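Local coordinates for protein farnesyl diphosphate phosphatase YisP (Bacillus subtilis subsp. subtilis, PDB 3WE9) that hydrolyses farnesyl diphosphate to farnesol and diphosphate, supporting biofilm formation, although it belongs to the phytoene/squalene synthase family, at residues A[155-160]-A[213-218]. Sequence-based numbering, arbitrary orientation.
Sequences LGLAIQ and EAYLEE
Leu157 lies over one face of the Tyr215 ring, its CG 3.9 Å from the ring centroid and only 9° off the normal, a CH-pi contact in which the methine carbon sits over the middle of the ring. The flat tyrosine offers a broad face to the branched leucine. With CG anti to its backbone N, Leu157 extends toward the ring, and a second torsion of -23°, away from the staggered values, turns CD1 over the CD2-CE2 side, 3.8 Å from CE2 of Tyr215. Beside this pair, the methyl of Ala158 fits between two neighbouring side chains, with CB 3.6 Å from CB of Tyr215 and 3.5 Å from CD2 of Leu216. Leu216 suits its place because its length lets the end bend inward, although its CB does not point at the other helix. Alanine's short side chain lets the segment axes come within 8.2 Å, running roughly antiparallel at 148°. Leu155 packs more loosely, its CD1 4.3 Å from CD2 of Leu216.

Farther out, Leu122 of helix 118-140 touches Tyr215, and Ala125 and Tyr126 of that helix pack on Leu157. Arg242 of helix 228-250 lays its side chain on Leu216 while pairing with Glu217; Glu213 forms a salt bridge with Arg249. An alanine in place of Tyr215 would probably leave Leu157 without the flat surface it covers and open a gap beside helix 118-140. The two segments thus meet through apolar shape and dispersion, while a hydrogen bond from Ser154 to Glu218 adds a polar link between helices 145-165 and 199-221.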
loop_
_atom_site.group_PDB
_atom_site.type_symbol
_atom_site.label_atom_id
_atom_site.label_comp_id
_atom_site.label_asym_id
_atom_site.label_seq_id
_atom_site.Cartn_x
_atom_site.Cartn_y
_atom_site.Cartn_z
ATOM N N LEU A 155 -3.844 4.656 -6.248
ATOM C CA LEU A 155 -2.663 4.776 -5.400
ATOM C C LEU A 155 -2.516 3.540 -4.509
ATOM O O LEU A 155 -1.451 2.935 -4.446
ATOM C CB LEU A 155 -2.757 6.026 -4.523
ATOM C CG LEU A 155 -1.583 6.209 -3.551
ATOM C CD1 LEU A 155 -0.281 6.327 -4.332
ATOM C CD2 LEU A 155 -1.817 7.441 -2.682
ATOM N N GLY A 156 -3.592 3.168 -3.825
ATOM C CA GLY A 156 -3.543 2.006 -2.953
ATOM C C GLY A 156 -3.233 0.731 -3.716
ATOM O O GLY A 156 -2.464 -0.117 -3.253
ATOM N N LEU A 157 -3.853 0.596 -4.882
ATOM C CA LEU A 157 -3.657 -0.555 -5.758
ATOM C C LEU A 157 -2.177 -0.628 -6.156
ATOM O O LEU A 157 -1.536 -1.667 -6.021
ATOM C CB LEU A 157 -4.542 -0.381 -7.004
ATOM C CG LEU A 157 -4.651 -1.305 -8.231
ATOM C CD1 LEU A 157 -3.421 -2.170 -8.410
ATOM C CD2 LEU A 157 -5.892 -2.144 -8.106
ATOM N N ALA A 158 -1.644 0.492 -6.637
ATOM C CA ALA A 158 -0.245 0.559 -7.058
ATOM C C ALA A 158 0.716 0.227 -5.909
ATOM O O ALA A 158 1.703 -0.491 -6.091
ATOM C CB ALA A 158 0.062 1.951 -7.603
ATOM N N ILE A 159 0.428 0.756 -4.724
ATOM C CA ILE A 159 1.279 0.503 -3.564
ATOM C C ILE A 159 1.319 -0.990 -3.228
ATOM O O ILE A 159 2.366 -1.534 -2.857
ATOM C CB ILE A 159 0.785 1.321 -2.351
ATOM C CG1 ILE A 159 1.089 2.810 -2.583
ATOM C CG2 ILE A 159 1.428 0.814 -1.069
ATOM C CD1 ILE A 159 0.449 3.755 -1.556
ATOM N N GLN A 160 0.180 -1.659 -3.365
ATOM C CA GLN A 160 0.137 -3.091 -3.093
ATOM C C GLN A 160 0.982 -3.823 -4.144
ATOM O O GLN A 160 1.719 -4.763 -3.830
ATOM C CB GLN A 160 -1.311 -3.591 -3.120
ATOM C CG GLN A 160 -1.470 -5.023 -2.649
ATOM C CD GLN A 160 -1.100 -5.203 -1.184
ATOM O OE1 GLN A 160 0.009 -4.876 -0.765
ATOM N NE2 GLN A 160 -2.031 -5.732 -0.399
ATOM N N GLU A 213 3.251 1.313 -12.311
ATOM C CA GLU A 213 3.615 2.684 -12.636
ATOM C C GLU A 213 2.488 3.434 -13.346
ATOM O O GLU A 213 2.343 4.645 -13.183
ATOM C CB GLU A 213 4.908 2.675 -13.468
ATOM C CG GLU A 213 6.056 1.985 -12.709
ATOM C CD GLU A 213 7.364 1.925 -13.473
ATOM O OE1 GLU A 213 7.366 1.431 -14.616
ATOM O OE2 GLU A 213 8.397 2.362 -12.923
ATOM N N ALA A 214 1.684 2.715 -14.121
ATOM C CA ALA A 214 0.557 3.332 -14.813
ATOM C C ALA A 214 -0.448 3.816 -13.752
ATOM O O ALA A 214 -1.022 4.897 -13.873
ATOM C CB ALA A 214 -0.107 2.321 -15.760
ATOM N N TYR A 215 -0.662 3.010 -12.713
ATOM C CA TYR A 215 -1.580 3.402 -11.651
ATOM C C TYR A 215 -1.019 4.609 -10.902
ATOM O O TYR A 215 -1.753 5.540 -10.585
ATOM C CB TYR A 215 -1.812 2.244 -10.675
ATOM C CG TYR A 215 -2.728 1.164 -11.209
ATOM C CD1 TYR A 215 -4.103 1.383 -11.334
ATOM C CD2 TYR A 215 -2.225 -0.077 -11.578
ATOM C CE1 TYR A 215 -4.952 0.379 -11.809
ATOM C CE2 TYR A 215 -3.057 -1.080 -12.054
ATOM C CZ TYR A 215 -4.418 -0.849 -12.165
ATOM O OH TYR A 215 -5.232 -1.861 -12.617
ATOM N N LEU A 216 0.286 4.591 -10.630
ATOM C CA LEU A 216 0.935 5.698 -9.926
ATOM C C LEU A 216 0.792 7.005 -10.708
ATOM O O LEU A 216 0.379 8.023 -10.157
ATOM C CB LEU A 216 2.422 5.389 -9.707
ATOM C CG LEU A 216 2.773 4.244 -8.739
ATOM C CD1 LEU A 216 4.264 3.944 -8.814
ATOM C CD2 LEU A 216 2.366 4.613 -7.320
ATOM N N GLU A 217 1.129 6.966 -11.995
ATOM C CA GLU A 217 1.043 8.140 -12.862
ATOM C C GLU A 217 -0.379 8.705 -12.865
ATOM O O GLU A 217 -0.590 9.914 -12.961
ATOM C CB GLU A 217 1.468 7.757 -14.283
ATOM C CG GLU A 217 1.623 8.926 -15.254
ATOM C CD GLU A 217 2.497 10.046 -14.699
ATOM O OE1 GLU A 217 3.500 9.741 -14.019
ATOM O OE2 GLU A 217 2.183 11.232 -14.952
ATOM N N GLU A 218 -1.347 7.806 -12.748
ATOM C CA GLU A 218 -2.763 8.154 -12.722
ATOM C C GLU A 218 -3.071 9.025 -11.506
ATOM O O GLU A 218 -3.818 9.999 -11.591
ATOM C CB GLU A 218 -3.572 6.864 -12.663
ATOM C CG GLU A 218 -5.037 6.980 -12.959
ATOM C CD GLU A 218 -5.621 5.626 -13.298
ATOM O OE1 GLU A 218 -6.441 5.106 -12.515
ATOM O OE2 GLU A 218 -5.235 5.074 -14.353
#